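Long-range contacts in proline iminopeptidase-related protein (Thermus thermophilus, PDB 2YYS), which is of unknown function but is an alpha/beta hydrolase of peptidase family S33, possibly with peptidase activity: residues Tyr57-Arg61 against Ala80-Thr85; Ala101-Val107 against Leu125-Phe131; Pro220-Leu224 against Val239-Ala245; Val225-Thr231 against Ala253-Leu257. All blocks are in the same frame, centred on the assembly; numbering follows the deposited sequence.

Contact 1: residues Tyr57-Arg61 against Ala80-Thr85; sequences YFDQR and ALVEDT
The guanidinium of Arg61 lays one face over the methyl of Ala80, CZ to CB 3.7 Å, while its edge meets Asp84 in a two-pronged salt bridge: Arg61 NE to Asp84 OD2 2.8 Å and Arg61 NH1 to Asp84 OD1 3.0 Å; NH2 bridges to Glu12. With rotamers p, t, p, Arg61 CG lies 3.7 Å from Leu81 CD2. A water joins Arg61 N (2.9 Å) to Asp84 OD2 (2.8 Å). Segment 57-61 is extended, leaving a strand for a loop; 80-85 is helical (Asp84 N to Ala80 O 2.9 Å), and Gln60 and Leu81 are the nearest CA pair, 7.0 Å. Phe58, chi1 p, brings CZ to 3.9 Å from Thr85 OG1, which donates to Leu81 O (2.9 Å). Gln60 OE1 touches Leu81 CD1 at 3.6 Å; its NE2 bonds to His32 O. Asp59-Gln60-Arg61 opens an Asp-Gln-Arg-Gly sequence, as in proline iminopeptidases. Helix 78-91 covers the end of strand 54-58, Leu15 of strand 14-20 touches Phe58 and Arg61, and Leu81 reaches helix 105-115.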
loop_
_atom_site.group_PDB
_atom_site.type_symbol
_atom_site.label_atom_id
_atom_site.label_comp_id
_atom_site.label_asym_id
_atom_site.label_seq_id
_atom_site.Cartn_x
_atom_site.Cartn_y
_atom_site.Cartn_z
ATOM N N TYR A 57 2.291 -11.421 -4.971
ATOM C CA TYR A 57 2.977 -10.546 -4.033
ATOM C C TYR A 57 4.308 -10.203 -4.665
ATOM O O TYR A 57 4.984 -11.072 -5.194
ATOM C CB TYR A 57 3.197 -11.214 -2.665
ATOM C CG TYR A 57 1.958 -11.809 -2.030
ATOM C CD1 TYR A 57 1.145 -11.055 -1.200
ATOM C CD2 TYR A 57 1.616 -13.139 -2.243
ATOM C CE1 TYR A 57 0.009 -11.613 -0.608
ATOM C CE2 TYR A 57 0.496 -13.699 -1.661
ATOM C CZ TYR A 57 -0.306 -12.932 -0.843
ATOM O OH TYR A 57 -1.435 -13.501 -0.274
ATOM N N PHE A 58 4.664 -8.932 -4.665
ATOM C CA PHE A 58 5.976 -8.547 -5.141
ATOM C C PHE A 58 6.528 -7.353 -4.405
ATOM O O PHE A 58 5.779 -6.547 -3.834
ATOM C CB PHE A 58 5.983 -8.340 -6.665
ATOM C CG PHE A 58 5.247 -7.120 -7.143
ATOM C CD1 PHE A 58 5.943 -5.992 -7.536
ATOM C CD2 PHE A 58 3.866 -7.131 -7.288
ATOM C CE1 PHE A 58 5.280 -4.877 -8.005
ATOM C CE2 PHE A 58 3.186 -6.010 -7.762
ATOM C CZ PHE A 58 3.887 -4.885 -8.122
ATOM N N ASP A 59 7.853 -7.278 -4.388
ATOM C CA ASP A 59 8.539 -6.124 -3.881
ATOM C C ASP A 59 8.851 -5.233 -5.075
ATOM O O ASP A 59 9.343 -5.698 -6.102
ATOM C CB ASP A 59 9.831 -6.511 -3.168
ATOM C CG ASP A 59 9.599 -7.248 -1.876
ATOM O OD1 ASP A 59 8.428 -7.525 -1.520
ATOM O OD2 ASP A 59 10.554 -7.598 -1.148
ATOM N N GLN A 60 8.594 -3.948 -4.909
ATOM C CA GLN A 60 8.725 -2.971 -5.965
ATOM C C GLN A 60 10.197 -2.754 -6.306
ATOM O O GLN A 60 11.108 -3.234 -5.608
ATOM C CB GLN A 60 8.017 -1.667 -5.573
ATOM C CG GLN A 60 6.481 -1.785 -5.639
ATOM C CD GLN A 60 5.751 -0.923 -4.611
ATOM O OE1 GLN A 60 6.206 0.170 -4.283
ATOM N NE2 GLN A 60 4.620 -1.418 -4.101
ATOM N N ARG A 61 10.405 -2.067 -7.417
ATOM C CA ARG A 61 11.719 -1.927 -8.005
ATOM C C ARG A 61 12.691 -1.379 -6.969
ATOM O O ARG A 61 12.377 -0.431 -6.248
ATOM C CB ARG A 61 11.667 -1.040 -9.248
ATOM C CG ARG A 61 11.173 0.385 -9.000
ATOM C CD ARG A 61 11.502 1.341 -10.116
ATOM N NE ARG A 61 11.122 0.792 -11.411
ATOM C CZ ARG A 61 11.560 1.227 -12.593
ATOM N NH1 ARG A 61 11.134 0.647 -13.711
ATOM N NH2 ARG A 61 12.403 2.249 -12.670
ATOM N N ALA A 80 6.799 4.818 -12.980
ATOM C CA ALA A 80 7.602 3.603 -13.103
ATOM C C ALA A 80 6.995 2.452 -12.298
ATOM O O ALA A 80 6.963 1.321 -12.773
ATOM C CB ALA A 80 9.031 3.861 -12.657
ATOM N N LEU A 81 6.501 2.743 -11.094
ATOM C CA LEU A 81 5.858 1.724 -10.262
ATOM C C LEU A 81 4.574 1.201 -10.904
ATOM O O LEU A 81 4.258 0.023 -10.821
ATOM C CB LEU A 81 5.554 2.277 -8.862
ATOM C CG LEU A 81 6.741 2.712 -7.990
ATOM C CD1 LEU A 81 6.308 3.011 -6.548
ATOM C CD2 LEU A 81 7.853 1.689 -7.976
ATOM N N VAL A 82 3.840 2.099 -11.545
ATOM C CA VAL A 82 2.615 1.751 -12.230
ATOM C C VAL A 82 2.916 0.859 -13.424
ATOM O O VAL A 82 2.316 -0.201 -13.591
ATOM C CB VAL A 82 1.886 3.032 -12.669
ATOM C CG1 VAL A 82 0.782 2.747 -13.679
ATOM C CG2 VAL A 82 1.318 3.739 -11.442
ATOM N N GLU A 83 3.882 1.277 -14.223
ATOM C CA GLU A 83 4.223 0.576 -15.458
ATOM C C GLU A 83 4.825 -0.800 -15.160
ATOM O O GLU A 83 4.524 -1.780 -15.846
ATOM C CB GLU A 83 5.159 1.459 -16.297
ATOM C CG GLU A 83 4.397 2.620 -16.955
ATOM C CD GLU A 83 5.221 3.887 -17.175
ATOM O OE1 GLU A 83 4.615 4.987 -17.266
ATOM O OE2 GLU A 83 6.468 3.798 -17.250
ATOM N N ASP A 84 5.633 -0.871 -14.097
ATOM C CA ASP A 84 6.175 -2.133 -13.617
ATOM C C ASP A 84 5.070 -3.130 -13.324
ATOM O O ASP A 84 5.216 -4.305 -13.584
ATOM C CB ASP A 84 6.945 -1.924 -12.312
ATOM C CG ASP A 84 8.344 -1.408 -12.524
ATOM O OD1 ASP A 84 8.795 -1.282 -13.689
ATOM O OD2 ASP A 84 9.064 -1.120 -11.550
ATOM N N THR A 85 3.969 -2.655 -12.759
ATOM C CA THR A 85 2.893 -3.554 -12.380
ATOM C C THR A 85 2.342 -4.232 -13.638
ATOM O O THR A 85 2.140 -5.441 -13.660
ATOM C CB THR A 85 1.798 -2.796 -11.618
ATOM O OG1 THR A 85 2.372 -2.139 -10.479
ATOM C CG2 THR A 85 0.781 -3.761 -11.033
HETATM O O HOH W 1 7.976 -1.783 -9.034
#

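Contact 2: residues Ala101-Val107 against Leu125-Phe131; sequences AHGFGAV and LAPWVNF
Ala101 O, near the end of strand 97-102, accepts from Leu125 N (2.8 Å). His102 forms a parallel bridge with Leu125 (CA-CA 4.6 Å), their side chains on one sheet face; chi1 t brings His102 CD2 to 3.8 Å from Ala126 CB, and NE2 bonds to His255 O. Gly103 then bends sharply at phi/psi 60/-128, within a type II' turn from His102 to Gly105. Its N donates to Leu125 O (3.1 Å), its O accepts from Trp128 N (3.0 Å), and its CA lies over the five-membered ring of Trp128, 3.9 Å from the centroid, a CH-pi contact. Phe104, chi1 t, meets Phe131 obliquely, CD1 to CZ 3.4 Å. At Gly105 a CB would clash with His102 O. As the helix begins, Ala106 CB packs on Pro127 CB (3.6 Å) and Val107 CG2 on Trp128 O (3.3 Å). This strand-turn-helix has the form of the nucleophile elbow of the alpha/beta-hydrolase fold; Gly103 stands where the serine of Gly-x-Ser-x-Gly would be, so the usual nucleophile is absent.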
loop_
_atom_site.group_PDB
_atom_site.type_symbol
_atom_site.label_atom_id
_atom_site.label_comp_id
_atom_site.label_asym_id
_atom_site.label_seq_id
_atom_site.Cartn_x
_atom_site.Cartn_y
_atom_site.Cartn_z
ATOM N N ALA A 101 -3.930 -2.915 -2.252
ATOM C CA ALA A 101 -2.917 -1.915 -1.935
ATOM C C ALA A 101 -2.904 -1.568 -0.452
ATOM O O ALA A 101 -3.929 -1.658 0.225
ATOM C CB ALA A 101 -3.159 -0.651 -2.737
ATOM N N HIS A 102 -1.747 -1.134 0.039
ATOM C CA HIS A 102 -1.597 -0.687 1.411
ATOM C C HIS A 102 -0.745 0.584 1.458
ATOM O O HIS A 102 0.305 0.665 0.828
ATOM C CB HIS A 102 -0.960 -1.789 2.253
ATOM C CG HIS A 102 -0.836 -1.442 3.703
ATOM N ND1 HIS A 102 0.379 -1.387 4.346
ATOM C CD2 HIS A 102 -1.771 -1.132 4.633
ATOM C CE1 HIS A 102 0.188 -1.062 5.613
ATOM N NE2 HIS A 102 -1.108 -0.911 5.816
ATOM N N GLY A 103 -1.207 1.584 2.203
ATOM C CA GLY A 103 -0.473 2.828 2.358
ATOM C C GLY A 103 -0.255 3.528 1.031
ATOM O O GLY A 103 -1.208 3.715 0.272
ATOM N N PHE A 104 1.004 3.882 0.756
ATOM C CA PHE A 104 1.407 4.512 -0.495
ATOM C C PHE A 104 1.067 3.667 -1.715
ATOM O O PHE A 104 0.880 4.199 -2.797
ATOM C CB PHE A 104 2.911 4.809 -0.494
ATOM C CG PHE A 104 3.388 5.516 -1.735
ATOM C CD1 PHE A 104 2.841 6.735 -2.107
ATOM C CD2 PHE A 104 4.348 4.947 -2.541
ATOM C CE1 PHE A 104 3.274 7.377 -3.264
ATOM C CE2 PHE A 104 4.785 5.578 -3.685
ATOM C CZ PHE A 104 4.255 6.787 -4.048
ATOM N N GLY A 105 1.004 2.351 -1.537
ATOM C CA GLY A 105 0.521 1.463 -2.573
ATOM C C GLY A 105 -0.760 1.951 -3.231
ATOM O O GLY A 105 -0.986 1.679 -4.407
ATOM N N ALA A 106 -1.607 2.639 -2.463
ATOM C CA ALA A 106 -2.866 3.170 -2.984
ATOM C C ALA A 106 -2.684 4.092 -4.180
ATOM O O ALA A 106 -3.450 4.007 -5.117
ATOM C CB ALA A 106 -3.642 3.892 -1.907
ATOM N N VAL A 107 -1.708 4.997 -4.129
ATOM C CA VAL A 107 -1.467 5.905 -5.256
ATOM C C VAL A 107 -1.102 5.109 -6.494
ATOM O O VAL A 107 -1.554 5.425 -7.601
ATOM C CB VAL A 107 -0.356 6.948 -4.969
ATOM C CG1 VAL A 107 -0.025 7.772 -6.220
ATOM C CG2 VAL A 107 -0.796 7.882 -3.880
ATOM N N LEU A 125 -6.190 -0.590 1.379
ATOM C CA LEU A 125 -6.019 -0.684 2.816
ATOM C C LEU A 125 -5.204 0.496 3.291
ATOM O O LEU A 125 -4.081 0.704 2.828
ATOM C CB LEU A 125 -5.306 -1.981 3.183
ATOM C CG LEU A 125 -5.851 -3.262 2.551
ATOM C CD1 LEU A 125 -4.939 -4.430 2.883
ATOM C CD2 LEU A 125 -7.256 -3.549 3.010
ATOM N N ALA A 126 -5.743 1.251 4.238
ATOM C CA ALA A 126 -4.999 2.347 4.843
ATOM C C ALA A 126 -4.337 3.230 3.783
ATOM O O ALA A 126 -3.132 3.459 3.808
ATOM C CB ALA A 126 -3.956 1.783 5.772
ATOM N N PRO A 127 -5.123 3.748 2.856
ATOM C CA PRO A 127 -4.550 4.494 1.733
ATOM C C PRO A 127 -3.844 5.769 2.187
ATOM O O PRO A 127 -4.320 6.454 3.107
ATOM C CB PRO A 127 -5.774 4.828 0.884
ATOM C CG PRO A 127 -6.905 4.884 1.907
ATOM C CD PRO A 127 -6.595 3.737 2.826
ATOM N N TRP A 128 -2.698 6.038 1.564
ATOM C CA TRP A 128 -1.998 7.319 1.656
ATOM C C TRP A 128 -2.115 7.992 0.290
ATOM O O TRP A 128 -1.658 7.443 -0.717
ATOM C CB TRP A 128 -0.499 7.149 1.962
ATOM C CG TRP A 128 -0.142 6.569 3.302
ATOM C CD1 TRP A 128 -0.997 6.094 4.253
ATOM C CD2 TRP A 128 1.179 6.407 3.840
ATOM N NE1 TRP A 128 -0.291 5.637 5.335
ATOM C CE2 TRP A 128 1.046 5.816 5.110
ATOM C CE3 TRP A 128 2.465 6.695 3.370
ATOM C CZ2 TRP A 128 2.140 5.514 5.914
ATOM C CZ3 TRP A 128 3.553 6.395 4.168
ATOM C CH2 TRP A 128 3.383 5.812 5.429
ATOM N N VAL A 129 -2.721 9.173 0.253
ATOM C CA VAL A 129 -2.800 9.934 -0.983
ATOM C C VAL A 129 -2.349 11.387 -0.858
ATOM O O VAL A 129 -1.989 11.999 -1.850
ATOM C CB VAL A 129 -4.225 9.923 -1.560
ATOM C CG1 VAL A 129 -4.690 8.496 -1.842
ATOM C CG2 VAL A 129 -5.193 10.617 -0.634
ATOM N N ASN A 130 -2.406 11.938 0.349
ATOM C CA ASN A 130 -2.106 13.335 0.595
ATOM C C ASN A 130 -0.921 13.417 1.541
ATOM O O ASN A 130 -1.073 13.302 2.752
ATOM C CB ASN A 130 -3.329 14.062 1.182
ATOM C CG ASN A 130 -3.115 15.574 1.278
ATOM O OD1 ASN A 130 -1.985 16.038 1.304
ATOM N ND2 ASN A 130 -4.206 16.339 1.325
ATOM N N PHE A 131 0.267 13.605 0.976
ATOM C CA PHE A 131 1.487 13.653 1.766
ATOM C C PHE A 131 1.655 14.942 2.573
ATOM O O PHE A 131 2.130 14.873 3.701
ATOM C CB PHE A 131 2.713 13.343 0.904
ATOM C CG PHE A 131 2.900 11.875 0.668
ATOM C CD1 PHE A 131 3.717 11.123 1.508
ATOM C CD2 PHE A 131 2.218 11.231 -0.349
ATOM C CE1 PHE A 131 3.871 9.755 1.317
ATOM C CE2 PHE A 131 2.364 9.859 -0.541
ATOM C CZ PHE A 131 3.196 9.125 0.296
#

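Contact 3: residues Pro220-Leu224 against Val239-Ala245; sequences PLYVL and VASRLRA
Strand 221-226, helix 236-243 and strand 247-250 form a beta-alpha-beta unit, the helix packing on the sheet so that the axes of segments 221-224 and 239-243 run nearly antiparallel (167°) at 9.1 Å. Two strand residues face the helix. Leu221, with chi1 t and chi2 p, places CD2 3.7 Å from CD1 of Leu243, whose CA-CB bond points toward the strand, in the m,t rotamer. Val223, chi1 t, sends CG2 among three partners, 4.2 Å from Ala240 CB, 4.3 Å from Val239 CG1 and 4.4 Å from Ala245 CB. Tyr222 between them points its CA-CB bond away and packs against helix 262-274. Side chains meet by apolar packing alone. A Schellman motif ends the helix: Arg244, at phi/psi 56/47, is the C-prime residue, Ala245 N donates to Ala240 O (2.9 Å), and Arg244 N makes a weak bond to Ser241 O (3.3 Å). That reversal turns Ala245 inward; Tyr222 and Ala245 have CA atoms 5.4 Å apart, and Ala245 CB rests 3.3 Å from Leu221 O.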
loop_
_atom_site.group_PDB
_atom_site.type_symbol
_atom_site.label_atom_id
_atom_site.label_comp_id
_atom_site.label_asym_id
_atom_site.label_seq_id
_atom_site.Cartn_x
_atom_site.Cartn_y
_atom_site.Cartn_z
ATOM N N PRO A 220 -15.431 -1.707 -9.198
ATOM C CA PRO A 220 -15.501 -1.939 -7.751
ATOM C C PRO A 220 -14.223 -1.547 -7.006
ATOM O O PRO A 220 -13.137 -2.003 -7.339
ATOM C CB PRO A 220 -15.748 -3.446 -7.634
ATOM C CG PRO A 220 -15.631 -4.010 -8.982
ATOM C CD PRO A 220 -15.632 -2.938 -9.977
ATOM N N LEU A 221 -14.397 -0.713 -5.990
ATOM C CA LEU A 221 -13.319 -0.141 -5.205
ATOM C C LEU A 221 -13.800 -0.097 -3.750
ATOM O O LEU A 221 -14.936 0.302 -3.486
ATOM C CB LEU A 221 -13.029 1.266 -5.735
ATOM C CG LEU A 221 -11.643 1.905 -5.674
ATOM C CD1 LEU A 221 -10.587 1.015 -6.214
ATOM C CD2 LEU A 221 -11.650 3.191 -6.486
ATOM N N TYR A 222 -12.948 -0.505 -2.818
ATOM C CA TYR A 222 -13.288 -0.525 -1.398
ATOM C C TYR A 222 -12.142 0.086 -0.606
ATOM O O TYR A 222 -10.976 -0.120 -0.936
ATOM C CB TYR A 222 -13.490 -1.968 -0.918
ATOM C CG TYR A 222 -14.878 -2.313 -0.433
ATOM C CD1 TYR A 222 -15.929 -2.428 -1.338
ATOM C CD2 TYR A 222 -15.139 -2.548 0.930
ATOM C CE1 TYR A 222 -17.216 -2.760 -0.913
ATOM C CE2 TYR A 222 -16.434 -2.880 1.378
ATOM C CZ TYR A 222 -17.472 -2.985 0.444
ATOM O OH TYR A 222 -18.764 -3.315 0.834
ATOM N N VAL A 223 -12.483 0.810 0.447
ATOM C CA VAL A 223 -11.509 1.373 1.353
ATOM C C VAL A 223 -11.719 0.746 2.729
ATOM O O VAL A 223 -12.824 0.759 3.262
ATOM C CB VAL A 223 -11.634 2.904 1.456
ATOM C CG1 VAL A 223 -10.662 3.448 2.481
ATOM C CG2 VAL A 223 -11.401 3.563 0.087
ATOM N N LEU A 224 -10.645 0.182 3.268
ATOM C CA LEU A 224 -10.604 -0.369 4.621
ATOM C C LEU A 224 -9.503 0.344 5.364
ATOM O O LEU A 224 -8.379 0.426 4.873
ATOM C CB LEU A 224 -10.251 -1.857 4.605
ATOM C CG LEU A 224 -11.342 -2.908 4.479
ATOM C CD1 LEU A 224 -12.106 -2.745 3.204
ATOM C CD2 LEU A 224 -10.714 -4.301 4.543
ATOM N N VAL A 239 -10.907 10.163 0.566
ATOM C CA VAL A 239 -10.603 9.226 -0.511
ATOM C C VAL A 239 -11.853 8.481 -0.923
ATOM O O VAL A 239 -12.180 8.397 -2.106
ATOM C CB VAL A 239 -9.515 8.203 -0.100
ATOM C CG1 VAL A 239 -9.332 7.136 -1.153
ATOM C CG2 VAL A 239 -8.195 8.913 0.137
ATOM N N ALA A 240 -12.555 7.936 0.057
ATOM C CA ALA A 240 -13.726 7.130 -0.222
ATOM C C ALA A 240 -14.833 7.968 -0.849
ATOM O O ALA A 240 -15.510 7.523 -1.765
ATOM C CB ALA A 240 -14.223 6.479 1.041
ATOM N N SER A 241 -15.023 9.185 -0.360
ATOM C CA SER A 241 -16.145 9.994 -0.834
ATOM C C SER A 241 -15.899 10.508 -2.270
ATOM O O SER A 241 -16.800 10.508 -3.096
ATOM C CB SER A 241 -16.479 11.102 0.181
ATOM O OG SER A 241 -15.958 12.338 -0.225
ATOM N N ARG A 242 -14.660 10.856 -2.594
ATOM C CA ARG A 242 -14.321 11.298 -3.952
ATOM C C ARG A 242 -14.381 10.153 -4.980
ATOM O O ARG A 242 -14.813 10.356 -6.117
ATOM C CB ARG A 242 -12.954 11.990 -3.959
ATOM C CG ARG A 242 -12.967 13.301 -3.204
ATOM C CD ARG A 242 -11.638 13.730 -2.637
ATOM N NE ARG A 242 -11.824 14.951 -1.870
ATOM C CZ ARG A 242 -11.935 16.175 -2.385
ATOM N NH1 ARG A 242 -11.832 16.373 -3.692
ATOM N NH2 ARG A 242 -12.127 17.213 -1.584
ATOM N N LEU A 243 -13.985 8.949 -4.558
ATOM C CA LEU A 243 -14.022 7.758 -5.406
ATOM C C LEU A 243 -15.411 7.122 -5.449
ATOM O O LEU A 243 -15.689 6.295 -6.314
ATOM C CB LEU A 243 -13.016 6.716 -4.898
ATOM C CG LEU A 243 -11.538 7.073 -4.971
ATOM C CD1 LEU A 243 -10.716 6.027 -4.234
ATOM C CD2 LEU A 243 -11.094 7.170 -6.428
ATOM N N ARG A 244 -16.269 7.543 -4.524
ATOM C CA ARG A 244 -17.578 6.950 -4.286
ATOM C C ARG A 244 -17.425 5.462 -4.003
ATOM O O ARG A 244 -18.120 4.645 -4.549
ATOM C CB ARG A 244 -18.554 7.233 -5.436
ATOM C CG ARG A 244 -18.936 8.703 -5.507
ATOM C CD ARG A 244 -19.920 9.081 -6.596
ATOM N NE ARG A 244 -20.038 10.533 -6.646
ATOM C CZ ARG A 244 -20.808 11.217 -7.479
ATOM N NH1 ARG A 244 -20.824 12.540 -7.393
ATOM N NH2 ARG A 244 -21.538 10.603 -8.401
ATOM N N ALA A 245 -16.479 5.149 -3.128
ATOM C CA ALA A 245 -16.205 3.790 -2.702
ATOM C C ALA A 245 -16.716 3.576 -1.280
ATOM O O ALA A 245 -16.555 4.436 -0.427
ATOM C CB ALA A 245 -14.716 3.559 -2.735
#

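Contact 4: residues Val225-Thr231 against Ala253-Leu257; sequences VGERDGT and AGHYL
Asp229 uses both carboxylate oxygens. With chi1 t, its OD2 accepts from His255, ND1 to OD2 2.8 Å, and also from a water at 2.7 Å. Its OD1 accepts from Thr231 OG1 (2.6 Å) and, in an Asx turn, from Thr231 N (3.1 Å); Thr231 OG1 is in turn bonded to Trp128 NE1. The same water accepts a hydrogen bond from Gly226 N (2.8 Å) and donates to Gly254 O (2.9 Å), tying the segments together. A type I turn from Gly226 to Asp229, closed by Asp229 N to Gly226 O (3.1 Å), presents Arg228 N to Ala253 O (2.8 Å). The two segments come very close, CA-CA 4.4 Å for Gly226 and Ala253, 3.9 Å for Asp229 and Gly254; a CB on Gly226 would clash with Ala253 O. Leu257, chi1 p, fills in with CD1 3.6 Å from Val225 C. An aspartate after one strand paired with a histidine after the next matches the acid and histidine positions of alpha/beta-hydrolase triads. The loops follow strands 221-226 and 247-250; His255 O accepts from His102 NE2 at the end of strand 97-102, Gly254 N is held by Asp260 of helix 257-260, and Met171 of helix 163-171 touches His255.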
loop_
_atom_site.group_PDB
_atom_site.type_symbol
_atom_site.label_atom_id
_atom_site.label_comp_id
_atom_site.label_asym_id
_atom_site.label_seq_id
_atom_site.Cartn_x
_atom_site.Cartn_y
_atom_site.Cartn_z
ATOM N N VAL A 225 -9.808 0.837 6.554
ATOM C CA VAL A 225 -8.844 1.621 7.308
ATOM C C VAL A 225 -9.092 1.505 8.810
ATOM O O VAL A 225 -10.210 1.279 9.254
ATOM C CB VAL A 225 -8.896 3.100 6.842
ATOM C CG1 VAL A 225 -10.235 3.739 7.197
ATOM C CG2 VAL A 225 -7.734 3.908 7.406
ATOM N N GLY A 226 -8.039 1.672 9.595
ATOM C CA GLY A 226 -8.162 1.618 11.043
ATOM C C GLY A 226 -8.538 2.986 11.560
ATOM O O GLY A 226 -7.972 3.984 11.143
ATOM N N GLU A 227 -9.493 3.038 12.471
ATOM C CA GLU A 227 -9.886 4.299 13.106
ATOM C C GLU A 227 -8.734 5.037 13.772
ATOM O O GLU A 227 -8.725 6.275 13.835
ATOM C CB GLU A 227 -10.931 3.988 14.160
ATOM C CG GLU A 227 -11.513 5.177 14.885
ATOM C CD GLU A 227 -12.389 4.689 16.021
ATOM O OE1 GLU A 227 -11.820 4.141 17.026
ATOM O OE2 GLU A 227 -13.633 4.796 15.846
ATOM N N ARG A 228 -7.780 4.266 14.285
ATOM C CA ARG A 228 -6.610 4.808 14.977
ATOM C C ARG A 228 -5.315 4.783 14.168
ATOM O O ARG A 228 -4.222 4.895 14.716
ATOM C CB ARG A 228 -6.456 4.092 16.321
ATOM C CG ARG A 228 -7.669 4.370 17.232
ATOM C CD ARG A 228 -7.571 3.822 18.651
ATOM N NE ARG A 228 -6.469 4.407 19.414
ATOM C CZ ARG A 228 -6.124 4.035 20.653
ATOM N NH1 ARG A 228 -6.809 3.085 21.287
ATOM N NH2 ARG A 228 -5.088 4.611 21.262
ATOM N N ASP A 229 -5.448 4.658 12.853
ATOM C CA ASP A 229 -4.316 4.778 11.937
ATOM C C ASP A 229 -4.122 6.262 11.652
ATOM O O ASP A 229 -4.788 6.831 10.786
ATOM C CB ASP A 229 -4.607 4.002 10.659
ATOM C CG ASP A 229 -3.456 4.014 9.673
ATOM O OD1 ASP A 229 -2.427 4.664 9.943
ATOM O OD2 ASP A 229 -3.517 3.405 8.587
ATOM N N GLY A 230 -3.239 6.892 12.422
ATOM C CA GLY A 230 -2.925 8.295 12.243
ATOM C C GLY A 230 -2.180 8.652 10.960
ATOM O O GLY A 230 -1.965 9.837 10.719
ATOM N N THR A 231 -1.781 7.657 10.159
ATOM C CA THR A 231 -1.202 7.899 8.834
ATOM C C THR A 231 -2.216 7.912 7.697
ATOM O O THR A 231 -1.860 8.251 6.570
ATOM C CB THR A 231 -0.118 6.859 8.473
ATOM O OG1 THR A 231 -0.710 5.579 8.212
ATOM C CG2 THR A 231 0.851 6.628 9.607
ATOM N N ALA A 253 -8.044 0.071 15.598
ATOM C CA ALA A 253 -7.057 -0.509 14.694
ATOM C C ALA A 253 -6.205 0.599 14.114
ATOM O O ALA A 253 -6.672 1.720 13.882
ATOM C CB ALA A 253 -7.731 -1.291 13.610
ATOM N N GLY A 254 -4.937 0.275 13.920
ATOM C CA GLY A 254 -3.973 1.195 13.356
ATOM C C GLY A 254 -3.688 0.828 11.911
ATOM O O GLY A 254 -4.551 0.295 11.214
ATOM N N HIS A 255 -2.457 1.090 11.486
ATOM C CA HIS A 255 -2.034 0.935 10.094
ATOM C C HIS A 255 -1.971 -0.524 9.642
ATOM O O HIS A 255 -2.357 -0.840 8.515
ATOM C CB HIS A 255 -0.681 1.627 9.905
ATOM C CG HIS A 255 -0.289 1.827 8.474
ATOM N ND1 HIS A 255 -1.106 2.446 7.551
ATOM C CD2 HIS A 255 0.846 1.493 7.811
ATOM C CE1 HIS A 255 -0.492 2.477 6.380
ATOM N NE2 HIS A 255 0.692 1.906 6.510
ATOM N N TYR A 256 -1.484 -1.403 10.519
ATOM C CA TYR A 256 -1.542 -2.841 10.288
ATOM C C TYR A 256 -2.814 -3.356 10.925
ATOM O O TYR A 256 -2.825 -4.020 11.954
ATOM C CB TYR A 256 -0.272 -3.528 10.795
ATOM C CG TYR A 256 0.912 -3.011 10.039
ATOM C CD1 TYR A 256 1.299 -3.575 8.829
ATOM C CD2 TYR A 256 1.590 -1.899 10.480
ATOM C CE1 TYR A 256 2.377 -3.055 8.108
ATOM C CE2 TYR A 256 2.643 -1.375 9.777
ATOM C CZ TYR A 256 3.042 -1.953 8.601
ATOM O OH TYR A 256 4.105 -1.393 7.938
ATOM N N LEU A 257 -3.911 -3.038 10.266
ATOM C CA LEU A 257 -5.208 -3.159 10.892
ATOM C C LEU A 257 -5.624 -4.614 11.141
ATOM O O LEU A 257 -6.388 -4.885 12.074
ATOM C CB LEU A 257 -6.253 -2.312 10.145
ATOM C CG LEU A 257 -6.685 -2.656 8.724
ATOM C CD1 LEU A 257 -7.874 -1.816 8.315
ATOM C CD2 LEU A 257 -5.558 -2.415 7.724
HETATM O O HOH W 2 -5.388 1.416 8.710
#

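All four contacts are largely buried and reach one sheet, but their chemistry follows their place in it. Contact 2, its centre about 5 Å from the centre of the chain, is mostly backbone pairing and aromatic packing; in contact 3 side chains meet by apolar packing alone; contacts 1 and 4, on opposite sides of the chain's centre, rely on charge or polar networks with a bridging water. Contact 4 alone has exposed residues among those that touch, Glu227 and Arg228. Contacts 3 and 4 share strand 221-226. Contact 2 touches all the others: Phe104 packs on Leu81, Ala126 N probably bonds to Leu224 O, and Trp128 NE1 to Thr231 OG1, bringing the elbow-like turn and the Asp-His pair together.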